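Local atomic coordinates of sensor histidine kinase CitA (Klebsiella pneumoniae, PDB entry 1P0Z), a protein that senses citrate through its periplasmic domain and, as a membrane-bound histidine kinase, probably phosphorylates the response regulator CitB to induce the citrate-fermentation genes. Residues P43-S48 with R62-N67; A50-V55 with G96-S101; V26-K31 with A35-L40; L13-Q18 with V121-E126. One frame throughout, in Å; residues are numbered along the deposited sequence.

Interaction 1 of 4, residues P43-S48 with R62-N67; sequences PMRSFS and RLYHVN
A side-chain contact in which R45, near the end of helix 34-47, reaches past the Y64 hydroxyl to V66 joins that helix to the edge of the antiparallel sheet in this extracellular PAS-like (Cache) domain. The strand side of the contact leaves the sheet here: L63 and Y64 both face V55, a classic beta bulge, and beyond it the chain runs on as the loop of H65-N67. R45 starts with CG anti to its own N (chi1 -176°) and then bends at chi2 and chi3, which carries its guanidinium to V66. CG1 of V66 sits over one face of that guanidinium, toward its rim, 3.6 Å from R45 CZ, while V66 CB lies 3.4 Å from R45 NH2. The Y64 ring stands almost perpendicular to the guanidinium, with R45 NH1 at the ring edge. NH1 is 2.7 Å from Y64 OH, yet the angle is poor and the pair is not a hydrogen bond. The hydroxyl is instead hydrogen-bonded to D42, one turn earlier on the helix, and D42 also forms a long, weak ion pair with R45. H65, which binds citrate, has its CB pointing away from the helix. Its ring is held from both nitrogens: NE2 bonds the citrate, and the backbone N of N67 donates to H65 ND1 in the ring plane, 3.0 Å away at 166°.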
loop_
_atom_site.group_PDB
_atom_site.type_symbol
_atom_site.label_atom_id
_atom_site.label_comp_id
_atom_site.label_asym_id
_atom_site.label_seq_id
_atom_site.Cartn_x
_atom_site.Cartn_y
_atom_site.Cartn_z
ATOM N N PRO A 43 -4.164 -13.018 -2.829
ATOM C CA PRO A 43 -4.942 -13.164 -4.066
ATOM C C PRO A 43 -5.065 -11.848 -4.819
ATOM O O PRO A 43 -5.136 -11.847 -6.045
ATOM C CB PRO A 43 -6.316 -13.661 -3.588
ATOM C CG PRO A 43 -6.049 -14.202 -2.171
ATOM C CD PRO A 43 -4.998 -13.258 -1.641
ATOM N N MET A 44 -5.100 -10.735 -4.085
ATOM C CA MET A 44 -5.205 -9.436 -4.747
ATOM C C MET A 44 -3.898 -9.079 -5.452
ATOM O O MET A 44 -3.898 -8.483 -6.547
ATOM C CB MET A 44 -5.602 -8.360 -3.732
ATOM C CG MET A 44 -6.858 -8.754 -2.993
ATOM S SD MET A 44 -7.645 -7.429 -2.120
ATOM C CE MET A 44 -8.492 -6.632 -3.511
ATOM N N ARG A 45 -2.784 -9.449 -4.818
ATOM C CA ARG A 45 -1.446 -9.187 -5.375
ATOM C C ARG A 45 -1.317 -10.003 -6.678
ATOM O O ARG A 45 -0.827 -9.491 -7.703
ATOM C CB ARG A 45 -0.403 -9.598 -4.309
ATOM C CG ARG A 45 1.039 -9.330 -4.613
ATOM C CD ARG A 45 1.651 -10.516 -5.363
ATOM N NE ARG A 45 2.975 -10.878 -4.843
ATOM C CZ ARG A 45 3.192 -11.427 -3.643
ATOM N NH1 ARG A 45 2.183 -11.675 -2.825
ATOM N NH2 ARG A 45 4.421 -11.760 -3.277
ATOM N N SER A 46 -1.806 -11.241 -6.634
ATOM C CA SER A 46 -1.763 -12.149 -7.776
ATOM C C SER A 46 -2.605 -11.625 -8.943
ATOM O O SER A 46 -2.152 -11.585 -10.091
ATOM C CB SER A 46 -2.283 -13.535 -7.357
ATOM O OG SER A 46 -2.394 -14.389 -8.483
ATOM N N PHE A 47 -3.819 -11.181 -8.631
ATOM C CA PHE A 47 -4.755 -10.687 -9.649
ATOM C C PHE A 47 -4.416 -9.309 -10.230
ATOM O O PHE A 47 -4.587 -9.086 -11.409
ATOM C CB PHE A 47 -6.175 -10.715 -9.051
ATOM C CG PHE A 47 -7.263 -10.434 -10.023
ATOM C CD1 PHE A 47 -7.459 -11.248 -11.143
ATOM C CD2 PHE A 47 -8.135 -9.357 -9.794
ATOM C CE1 PHE A 47 -8.527 -10.987 -12.032
ATOM C CE2 PHE A 47 -9.209 -9.083 -10.671
ATOM C CZ PHE A 47 -9.402 -9.903 -11.795
ATOM N N SER A 48 -3.933 -8.387 -9.407
ATOM C CA SER A 48 -3.567 -7.035 -9.890
ATOM C C SER A 48 -2.316 -7.128 -10.768
ATOM O O SER A 48 -1.554 -8.090 -10.645
ATOM C CB SER A 48 -3.204 -6.156 -8.683
ATOM O OG SER A 48 -2.759 -4.887 -9.110
ATOM N N ARG A 62 5.402 -2.862 8.985
ATOM C CA ARG A 62 4.755 -3.711 7.979
ATOM C C ARG A 62 4.064 -4.952 8.520
ATOM O O ARG A 62 4.642 -5.709 9.301
ATOM C CB ARG A 62 5.752 -4.131 6.895
ATOM C CG ARG A 62 6.391 -2.946 6.153
ATOM C CD ARG A 62 7.158 -3.477 4.912
ATOM N NE ARG A 62 7.986 -2.420 4.314
ATOM C CZ ARG A 62 9.199 -2.102 4.765
ATOM N NH1 ARG A 62 9.730 -2.769 5.804
ATOM N NH2 ARG A 62 9.870 -1.110 4.205
ATOM N N LEU A 63 2.808 -5.113 8.109
ATOM C CA LEU A 63 2.010 -6.276 8.448
ATOM C C LEU A 63 2.015 -7.238 7.245
ATOM O O LEU A 63 1.687 -8.425 7.377
ATOM C CB LEU A 63 0.571 -5.864 8.778
ATOM C CG LEU A 63 0.428 -4.866 9.922
ATOM C CD1 LEU A 63 -1.028 -4.458 10.073
ATOM C CD2 LEU A 63 0.972 -5.473 11.219
ATOM N N TYR A 64 2.382 -6.705 6.068
ATOM C CA TYR A 64 2.463 -7.509 4.856
ATOM C C TYR A 64 3.410 -6.860 3.868
ATOM O O TYR A 64 3.403 -5.631 3.716
ATOM C CB TYR A 64 1.069 -7.641 4.185
ATOM C CG TYR A 64 1.090 -8.436 2.878
ATOM C CD1 TYR A 64 1.418 -7.819 1.663
ATOM C CD2 TYR A 64 0.768 -9.803 2.859
ATOM C CE1 TYR A 64 1.420 -8.546 0.457
ATOM C CE2 TYR A 64 0.765 -10.542 1.668
ATOM C CZ TYR A 64 1.083 -9.911 0.473
ATOM O OH TYR A 64 0.993 -10.633 -0.686
ATOM N N HIS A 65 4.226 -7.691 3.218
ATOM C CA HIS A 65 5.130 -7.238 2.170
ATOM C C HIS A 65 5.361 -8.465 1.284
ATOM O O HIS A 65 5.216 -9.620 1.744
ATOM C CB HIS A 65 6.453 -6.734 2.770
ATOM C CG HIS A 65 7.316 -5.984 1.800
ATOM N ND1 HIS A 65 8.148 -6.611 0.888
ATOM C CD2 HIS A 65 7.499 -4.654 1.626
ATOM C CE1 HIS A 65 8.810 -5.696 0.200
ATOM N NE2 HIS A 65 8.437 -4.501 0.627
ATOM N N VAL A 66 5.702 -8.240 0.028
ATOM C CA VAL A 66 5.931 -9.371 -0.876
ATOM C C VAL A 66 7.158 -10.162 -0.445
ATOM O O VAL A 66 7.244 -11.354 -0.751
ATOM C CB VAL A 66 6.073 -8.907 -2.344
ATOM C CG1 VAL A 66 4.739 -8.308 -2.799
ATOM C CG2 VAL A 66 7.195 -7.880 -2.473
ATOM N N ASN A 67 8.080 -9.505 0.255
ATOM C CA ASN A 67 9.295 -10.152 0.769
ATOM C C ASN A 67 9.086 -10.353 2.260
ATOM O O ASN A 67 8.994 -9.411 3.058
ATOM C CB ASN A 67 10.495 -9.308 0.389
ATOM C CG ASN A 67 10.610 -9.185 -1.120
ATOM O OD1 ASN A 67 10.264 -10.109 -1.849
ATOM N ND2 ASN A 67 11.099 -8.068 -1.587
#

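Interaction 2 of 4, residues A50-V55 with G96-S101; sequences ATYITV and GSLGSS. With FLC (citrate anion), chain K.
Y52 of strand 52-57 meets L98 and S101 of the loop G96-S101 beside a bound citrate, the ligand this domain senses. G96 opens a type I beta turn that ends at G99, whose N donates to G96 O. At the first corner of the turn, S97 brings OG to within 2.7 Å of citrate OA1 in a hydrogen bond. L98 follows with its backbone N, which donates to the other oxygen of the same carboxylate, OA2, at 2.8 Å and 163°; one arm of the ligand is thus gripped by two consecutive residues. The L98 side chain turns to the strand, and its CD1 rests obliquely against the Y52 ring, 3.4 Å from CD2. That ring offers one face to the ligand methylene CA, 3.5 Å from Y52 CZ. In this citrate pocket of the PAS-like fold the strand and the loop both contribute bonds to the ligand, the strand through T54 OG1, which donates to citrate OB1 on a different carboxylate, 2.9 Å away. Past G99, the chain turns a corner at S100 and S101 enters the next strand. S101 OG lies at the edge of the Y52 ring, in its plane, and accepts a 2.8 Å hydrogen bond from Y52 OH; the citrate-binding R103 donates to the same S101 OG through NE.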
loop_
_atom_site.group_PDB
_atom_site.type_symbol
_atom_site.label_atom_id
_atom_site.label_comp_id
_atom_site.label_asym_id
_atom_site.label_seq_id
_atom_site.Cartn_x
_atom_site.Cartn_y
_atom_site.Cartn_z
ATOM N N ALA A 50 -0.185 -4.822 -10.454
ATOM C CA ALA A 50 0.812 -4.079 -9.658
ATOM C C ALA A 50 2.038 -4.946 -9.330
ATOM O O ALA A 50 1.975 -6.191 -9.211
ATOM C CB ALA A 50 0.187 -3.588 -8.350
ATOM N N THR A 51 3.178 -4.295 -9.145
ATOM C CA THR A 51 4.401 -5.008 -8.781
ATOM C C THR A 51 4.317 -5.542 -7.360
ATOM O O THR A 51 4.782 -6.665 -7.064
ATOM C CB THR A 51 5.629 -4.076 -8.825
ATOM O OG1 THR A 51 5.699 -3.469 -10.098
ATOM C CG2 THR A 51 6.930 -4.876 -8.616
ATOM N N TYR A 52 3.721 -4.752 -6.473
ATOM C CA TYR A 52 3.637 -5.148 -5.086
ATOM C C TYR A 52 2.522 -4.439 -4.347
ATOM O O TYR A 52 1.973 -3.443 -4.819
ATOM C CB TYR A 52 4.976 -4.830 -4.351
ATOM C CG TYR A 52 5.332 -3.343 -4.278
ATOM C CD1 TYR A 52 4.768 -2.512 -3.312
ATOM C CD2 TYR A 52 6.229 -2.778 -5.193
ATOM C CE1 TYR A 52 5.074 -1.145 -3.257
ATOM C CE2 TYR A 52 6.566 -1.436 -5.131
ATOM C CZ TYR A 52 5.966 -0.616 -4.152
ATOM O OH TYR A 52 6.245 0.726 -4.074
ATOM N N ILE A 53 2.222 -4.960 -3.155
ATOM C CA ILE A 53 1.278 -4.310 -2.262
ATOM C C ILE A 53 1.910 -4.458 -0.883
ATOM O O ILE A 53 2.339 -5.556 -0.509
ATOM C CB ILE A 53 -0.104 -5.012 -2.218
ATOM C CG1 ILE A 53 -0.714 -5.007 -3.613
ATOM C CG2 ILE A 53 -0.999 -4.298 -1.187
ATOM C CD1 ILE A 53 -2.047 -5.777 -3.718
ATOM N N THR A 54 1.954 -3.358 -0.136
ATOM C CA THR A 54 2.480 -3.366 1.214
ATOM C C THR A 54 1.372 -2.897 2.151
ATOM O O THR A 54 0.615 -1.970 1.804
ATOM C CB THR A 54 3.673 -2.353 1.364
ATOM O OG1 THR A 54 4.788 -2.808 0.583
ATOM C CG2 THR A 54 4.107 -2.229 2.862
ATOM N N VAL A 55 1.259 -3.534 3.326
ATOM C CA VAL A 55 0.273 -3.104 4.309
ATOM C C VAL A 55 1.044 -2.799 5.595
ATOM O O VAL A 55 1.893 -3.609 6.023
ATOM C CB VAL A 55 -0.775 -4.198 4.638
ATOM C CG1 VAL A 55 -1.743 -3.643 5.724
ATOM C CG2 VAL A 55 -1.555 -4.595 3.352
ATOM N N GLY A 96 12.210 2.253 -3.145
ATOM C CA GLY A 96 12.310 1.442 -1.949
ATOM C C GLY A 96 13.109 0.207 -2.366
ATOM O O GLY A 96 13.702 0.187 -3.448
ATOM N N SER A 97 13.046 -0.834 -1.542
ATOM C CA SER A 97 13.816 -2.066 -1.785
ATOM C C SER A 97 13.522 -2.702 -3.148
ATOM O O SER A 97 14.388 -3.349 -3.763
ATOM C CB SER A 97 13.519 -3.047 -0.658
ATOM O OG SER A 97 12.185 -3.609 -0.787
ATOM N N LEU A 98 12.301 -2.497 -3.659
ATOM C CA LEU A 98 11.907 -3.086 -4.919
ATOM C C LEU A 98 12.176 -2.242 -6.162
ATOM O O LEU A 98 11.783 -2.618 -7.290
ATOM C CB LEU A 98 10.423 -3.489 -4.849
ATOM C CG LEU A 98 10.095 -4.432 -3.670
ATOM C CD1 LEU A 98 8.570 -4.596 -3.485
ATOM C CD2 LEU A 98 10.727 -5.771 -3.922
ATOM N N GLY A 99 12.810 -1.089 -5.982
ATOM C CA GLY A 99 13.139 -0.264 -7.127
ATOM C C GLY A 99 12.274 0.992 -7.243
ATOM O O GLY A 99 11.237 1.095 -6.582
ATOM N N SER A 100 12.694 1.947 -8.073
ATOM C CA SER A 100 11.930 3.173 -8.261
ATOM C C SER A 100 10.518 2.811 -8.723
ATOM O O SER A 100 10.325 2.204 -9.787
ATOM C CB SER A 100 12.620 4.089 -9.262
ATOM O OG SER A 100 11.967 5.337 -9.263
ATOM N N SER A 101 9.534 3.192 -7.902
ATOM C CA SER A 101 8.152 2.826 -8.210
ATOM C C SER A 101 7.153 3.909 -7.894
ATOM O O SER A 101 7.360 4.721 -6.997
ATOM C CB SER A 101 7.761 1.597 -7.347
ATOM O OG SER A 101 7.954 1.841 -5.929
HETATM C CAC FLC K . 9.439 -1.600 -1.372
HETATM C CA FLC K . 7.981 -1.063 -1.354
HETATM C CB FLC K . 7.745 0.025 -0.201
HETATM C CBC FLC K . 7.824 -0.552 1.260
HETATM C CG FLC K . 6.362 0.791 -0.468
HETATM C CGC FLC K . 5.958 1.910 0.517
HETATM O OA1 FLC K . 9.862 -2.219 -0.411
HETATM O OA2 FLC K . 10.090 -1.276 -2.368
HETATM O OB1 FLC K . 7.193 -1.573 1.541
HETATM O OB2 FLC K . 8.485 0.100 2.101
HETATM O OG1 FLC K . 6.818 2.386 1.342
HETATM O OG2 FLC K . 4.804 2.272 0.460
HETATM O OHB FLC K . 8.730 1.068 -0.256
#

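Interaction 3 of 4, residues V26-K31 with A35-L40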
loop_
_atom_site.group_PDB
_atom_site.type_symbol
_atom_site.label_atom_id
_atom_site.label_comp_id
_atom_site.label_asym_id
_atom_site.label_seq_id
_atom_site.Cartn_x
_atom_site.Cartn_y
_atom_site.Cartn_z
ATOM N N VAL A 26 -9.705 -4.216 7.521
ATOM C CA VAL A 26 -9.758 -3.353 8.689
ATOM C C VAL A 26 -9.744 -4.248 9.938
ATOM O O VAL A 26 -8.987 -4.006 10.868
ATOM C CB VAL A 26 -11.046 -2.495 8.694
ATOM C CG1 VAL A 26 -11.218 -1.807 10.062
ATOM C CG2 VAL A 26 -10.997 -1.467 7.583
ATOM N N GLU A 27 -10.576 -5.289 9.930
ATOM C CA GLU A 27 -10.619 -6.212 11.072
ATOM C C GLU A 27 -9.317 -6.966 11.308
ATOM O O GLU A 27 -8.846 -7.049 12.456
ATOM C CB GLU A 27 -11.753 -7.230 10.913
ATOM C CG GLU A 27 -11.851 -8.189 12.118
ATOM C CD GLU A 27 -13.020 -9.145 12.029
ATOM O OE1 GLU A 27 -14.172 -8.667 12.010
ATOM O OE2 GLU A 27 -12.791 -10.372 11.982
ATOM N N ALA A 28 -8.716 -7.486 10.237
ATOM C CA ALA A 28 -7.482 -8.241 10.364
ATOM C C ALA A 28 -6.361 -7.344 10.901
ATOM O O ALA A 28 -5.512 -7.796 11.678
ATOM C CB ALA A 28 -7.094 -8.855 9.011
ATOM N N VAL A 29 -6.362 -6.068 10.514
ATOM C CA VAL A 29 -5.333 -5.156 11.002
ATOM C C VAL A 29 -5.540 -4.824 12.496
ATOM O O VAL A 29 -4.578 -4.751 13.254
ATOM C CB VAL A 29 -5.313 -3.846 10.152
ATOM C CG1 VAL A 29 -4.426 -2.769 10.798
ATOM C CG2 VAL A 29 -4.779 -4.173 8.749
ATOM N N GLN A 30 -6.789 -4.605 12.900
ATOM C CA GLN A 30 -7.114 -4.292 14.290
ATOM C C GLN A 30 -6.652 -5.427 15.188
ATOM O O GLN A 30 -6.141 -5.192 16.279
ATOM C CB GLN A 30 -8.630 -4.083 14.459
ATOM C CG GLN A 30 -9.134 -2.826 13.782
ATOM C CD GLN A 30 -10.631 -2.619 13.902
ATOM O OE1 GLN A 30 -11.428 -3.515 13.600
ATOM N NE2 GLN A 30 -11.022 -1.420 14.325
ATOM N N LYS A 31 -6.832 -6.655 14.706
ATOM C CA LYS A 31 -6.444 -7.867 15.435
ATOM C C LYS A 31 -4.979 -8.266 15.261
ATOM O O LYS A 31 -4.492 -9.190 15.935
ATOM C CB LYS A 31 -7.305 -9.046 14.971
ATOM C CG LYS A 31 -8.779 -8.923 15.292
ATOM C CD LYS A 31 -9.548 -10.058 14.684
ATOM C CE LYS A 31 -11.025 -9.960 15.029
ATOM N NZ LYS A 31 -11.806 -11.019 14.338
ATOM N N ALA A 35 -1.517 -13.836 9.324
ATOM C CA ALA A 35 -1.917 -14.874 8.377
ATOM C C ALA A 35 -3.197 -14.468 7.669
ATOM O O ALA A 35 -3.359 -14.726 6.470
ATOM C CB ALA A 35 -2.141 -16.205 9.102
ATOM N N ARG A 36 -4.112 -13.850 8.419
ATOM C CA ARG A 36 -5.385 -13.416 7.843
ATOM C C ARG A 36 -5.102 -12.314 6.784
ATOM O O ARG A 36 -5.689 -12.321 5.683
ATOM C CB ARG A 36 -6.298 -12.882 8.943
ATOM C CG ARG A 36 -7.664 -12.414 8.460
ATOM C CD ARG A 36 -8.356 -13.489 7.620
ATOM N NE ARG A 36 -9.621 -12.998 7.077
ATOM C CZ ARG A 36 -10.210 -13.499 5.989
ATOM N NH1 ARG A 36 -9.650 -14.512 5.316
ATOM N NH2 ARG A 36 -11.360 -12.986 5.571
ATOM N N ILE A 37 -4.207 -11.384 7.114
ATOM C CA ILE A 37 -3.854 -10.318 6.164
ATOM C C ILE A 37 -3.243 -10.931 4.907
ATOM O O ILE A 37 -3.593 -10.555 3.780
ATOM C CB ILE A 37 -2.875 -9.315 6.814
ATOM C CG1 ILE A 37 -3.623 -8.569 7.924
ATOM C CG2 ILE A 37 -2.346 -8.296 5.764
ATOM C CD1 ILE A 37 -2.750 -7.708 8.788
ATOM N N LYS A 38 -2.333 -11.885 5.094
ATOM C CA LYS A 38 -1.710 -12.554 3.944
ATOM C C LYS A 38 -2.757 -13.249 3.063
ATOM O O LYS A 38 -2.708 -13.173 1.836
ATOM C CB LYS A 38 -0.687 -13.590 4.433
ATOM C CG LYS A 38 0.033 -14.326 3.315
ATOM C CD LYS A 38 0.943 -15.408 3.920
ATOM C CE LYS A 38 2.057 -15.866 2.970
ATOM N NZ LYS A 38 1.617 -16.278 1.627
ATOM N N ALA A 39 -3.706 -13.941 3.705
ATOM C CA ALA A 39 -4.766 -14.630 2.961
ATOM C C ALA A 39 -5.628 -13.662 2.148
ATOM O O ALA A 39 -6.137 -14.011 1.065
ATOM C CB ALA A 39 -5.649 -15.420 3.923
ATOM N N LEU A 40 -5.790 -12.445 2.664
ATOM C CA LEU A 40 -6.593 -11.444 1.968
ATOM C C LEU A 40 -5.820 -10.749 0.844
ATOM O O LEU A 40 -6.354 -10.519 -0.246
ATOM C CB LEU A 40 -7.080 -10.369 2.949
ATOM C CG LEU A 40 -8.138 -10.755 3.992
ATOM C CD1 LEU A 40 -8.218 -9.679 5.109
ATOM C CD2 LEU A 40 -9.499 -10.925 3.300
#
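I37 carries CG1 anti to its carbonyl carbon (chi1 -67°), which sends CD1 toward A28 and V29 on the facing helix; R36, with CG anti to its N at -179°, sets that methylene against A28. The result is a helical hairpin: helices 23-30 and 34-47 follow each other through a short turn and run nearly antiparallel, at 154° between the two short segments, with their axes 9.1 Å apart. The hairpin packs on the sheet of this Cache domain. A28 is the small residue at the centre. Its CB points at the other helix and is met by R36 CG and I37 CG1, both 3.6 Å away, with L40 CD1 farther off at 4.1 Å from the same methyl. R36 and I37 are neighbours and L40 follows one turn after R36, so one methyl touches all three. V29 adds CG2, which passes I37 CD1 obliquely at 4.1 Å; it and I37 both also touch L63, where the hairpin rests on the sheet.

R36 touches A28 with its CB and CG alone, while its charged end forms a salt bridge with E24. The R36 guanidinium has L40 CD2 over one face, toward its rim. At the surface K31 NZ forms a salt bridge with E27 OE2, 2.6 Å away, meeting it from above the carboxylate plane.

Interaction 4 of 4, residues L13-Q18 with V121-E126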
loop_
_atom_site.group_PDB
_atom_site.type_symbol
_atom_site.label_atom_id
_atom_site.label_comp_id
_atom_site.label_asym_id
_atom_site.label_seq_id
_atom_site.Cartn_x
_atom_site.Cartn_y
_atom_site.Cartn_z
ATOM N N LEU A 13 -3.561 4.211 -7.151
ATOM C CA LEU A 13 -4.312 4.912 -6.116
ATOM C C LEU A 13 -5.707 4.313 -5.919
ATOM O O LEU A 13 -6.136 4.093 -4.772
ATOM C CB LEU A 13 -4.386 6.408 -6.439
ATOM C CG LEU A 13 -5.201 7.268 -5.464
ATOM C CD1 LEU A 13 -4.661 7.112 -4.036
ATOM C CD2 LEU A 13 -5.151 8.714 -5.967
ATOM N N ILE A 14 -6.379 4.029 -7.030
ATOM C CA ILE A 14 -7.719 3.455 -6.959
ATOM C C ILE A 14 -7.667 2.141 -6.220
ATOM O O ILE A 14 -8.477 1.901 -5.338
ATOM C CB ILE A 14 -8.329 3.240 -8.378
ATOM C CG1 ILE A 14 -8.752 4.593 -8.957
ATOM C CG2 ILE A 14 -9.524 2.261 -8.314
ATOM C CD1 ILE A 14 -9.838 5.299 -8.141
ATOM N N GLN A 15 -6.697 1.305 -6.560
ATOM C CA GLN A 15 -6.567 -0.006 -5.919
ATOM C C GLN A 15 -6.230 0.132 -4.427
ATOM O O GLN A 15 -6.754 -0.626 -3.596
ATOM C CB GLN A 15 -5.490 -0.837 -6.607
ATOM C CG GLN A 15 -5.952 -1.302 -7.986
ATOM C CD GLN A 15 -4.820 -1.976 -8.734
ATOM O OE1 GLN A 15 -4.709 -3.197 -8.715
ATOM N NE2 GLN A 15 -3.956 -1.186 -9.373
ATOM N N ALA A 16 -5.374 1.097 -4.069
ATOM C CA ALA A 16 -5.026 1.241 -2.649
ATOM C C ALA A 16 -6.229 1.698 -1.836
ATOM O O ALA A 16 -6.399 1.286 -0.691
ATOM C CB ALA A 16 -3.885 2.255 -2.484
ATOM N N MET A 17 -7.012 2.574 -2.425
ATOM C CA MET A 17 -8.225 3.039 -1.755
ATOM C C MET A 17 -9.190 1.867 -1.559
ATOM O O MET A 17 -9.749 1.694 -0.466
ATOM C CB MET A 17 -8.855 4.177 -2.551
ATOM C CG MET A 17 -8.005 5.421 -2.462
ATOM S SD MET A 17 -8.673 6.774 -3.398
ATOM C CE MET A 17 -10.155 7.087 -2.460
ATOM N N GLN A 18 -9.382 1.064 -2.597
ATOM C CA GLN A 18 -10.302 -0.064 -2.518
ATOM C C GLN A 18 -9.858 -1.077 -1.484
ATOM O O GLN A 18 -10.659 -1.548 -0.676
ATOM C CB GLN A 18 -10.406 -0.756 -3.883
ATOM C CG GLN A 18 -11.140 0.076 -4.869
ATOM C CD GLN A 18 -11.155 -0.538 -6.241
ATOM O OE1 GLN A 18 -10.114 -0.942 -6.765
ATOM N NE2 GLN A 18 -12.328 -0.597 -6.842
ATOM N N VAL A 121 0.069 0.452 -2.975
ATOM C CA VAL A 121 0.076 -0.415 -4.151
ATOM C C VAL A 121 1.123 0.203 -5.073
ATOM O O VAL A 121 1.029 1.368 -5.429
ATOM C CB VAL A 121 -1.307 -0.425 -4.828
ATOM C CG1 VAL A 121 -1.239 -1.132 -6.158
ATOM C CG2 VAL A 121 -2.336 -1.089 -3.863
ATOM N N GLY A 122 2.097 -0.590 -5.473
ATOM C CA GLY A 122 3.186 -0.024 -6.256
ATOM C C GLY A 122 3.480 -0.680 -7.589
ATOM O O GLY A 122 3.268 -1.881 -7.774
ATOM N N TYR A 123 3.959 0.167 -8.508
ATOM C CA TYR A 123 4.354 -0.273 -9.859
ATOM C C TYR A 123 5.796 0.170 -10.099
ATOM O O TYR A 123 6.079 1.363 -10.134
ATOM C CB TYR A 123 3.483 0.370 -10.939
ATOM C CG TYR A 123 2.071 -0.172 -11.005
ATOM C CD1 TYR A 123 1.115 0.202 -10.060
ATOM C CD2 TYR A 123 1.697 -1.038 -12.027
ATOM C CE1 TYR A 123 -0.211 -0.278 -10.132
ATOM C CE2 TYR A 123 0.383 -1.537 -12.118
ATOM C CZ TYR A 123 -0.561 -1.146 -11.155
ATOM O OH TYR A 123 -1.817 -1.673 -11.239
ATOM N N THR A 124 6.736 -0.764 -10.214
ATOM C CA THR A 124 8.125 -0.360 -10.441
ATOM C C THR A 124 8.260 0.093 -11.904
ATOM O O THR A 124 7.977 -0.655 -12.838
ATOM C CB THR A 124 9.081 -1.520 -10.125
ATOM O OG1 THR A 124 9.028 -1.764 -8.717
ATOM C CG2 THR A 124 10.536 -1.177 -10.563
ATOM N N ILE A 125 8.741 1.311 -12.067
ATOM C CA ILE A 125 8.798 1.965 -13.345
ATOM C C ILE A 125 9.549 1.283 -14.454
ATOM O O ILE A 125 9.069 1.222 -15.604
ATOM C CB ILE A 125 9.248 3.444 -13.127
ATOM C CG1 ILE A 125 8.115 4.182 -12.362
ATOM C CG2 ILE A 125 9.408 4.164 -14.462
ATOM C CD1 ILE A 125 8.505 5.554 -11.801
ATOM N N GLU A 126 10.682 0.720 -14.115
ATOM C CA GLU A 126 11.461 0.090 -15.137
ATOM C C GLU A 126 10.743 -1.098 -15.727
ATOM O O GLU A 126 11.033 -1.460 -16.867
ATOM C CB GLU A 126 12.843 -0.285 -14.572
ATOM C CG GLU A 126 13.433 -1.606 -15.060
ATOM C CD GLU A 126 12.974 -2.782 -14.199
ATOM O OE1 GLU A 126 13.220 -2.779 -12.970
ATOM O OE2 GLU A 126 12.364 -3.714 -14.745
#
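Q15, on the helix 6-20 side of this contact, has CB beside V121, 4.2 Å from its CG2 methyl. From there the chain runs extended past CG to put the amide beside Y123. CD comes to 3.9 Å from Y123 OH, and NE2 donates to that hydroxyl over 2.9 Å at an angle of 155°. The acceptor lies in the amide plane, whereas the ring is turned 55° against it and receives NE2 at its edge. The amide is held at both ends: OE1 is hydrogen-bonded to S48, and NE2 also reaches the carbonyl of R11. Y123 OH has a further partner in D49.

Beside the hydrogen bond, the packing is helix on sheet. Helix 6-20 packs on the antiparallel sheet of the PAS-like domain, its 13-18 segment running along strand 121-124 and nearly antiparallel to it, at 154°, with the axes 8.1 Å apart. V121 packs beneath the helix with CG2, which is anti to its carbonyl carbon and meets A16, 3.9 Å from CB and 3.7 Å from the backbone N of A16.

In the fold
Interactions 1, 2 and 4 all reach the same five-stranded sheet, and the hairpin of interaction 3 packs against it through V29 and I37. Interaction 2 adjoins the citrate, and R62 and H65 of interaction 1 bind it too; the centres of these two contacts are 10 Å apart, and a probable hydrogen bond from L63 N to V55 O, 2.7 Å, joins them. Interaction 4 is linked to interaction 2 by T51 OG1 and T124 N at 2.9 Å, and to interaction 1 by S48 OG and Q15 OE1 at 2.6 Å. I37 CD1 of interaction 3 lies 3.8 Å from L63 CB. Interactions 3 and 4 lie on opposite sides of the chain, about 20 Å between centres.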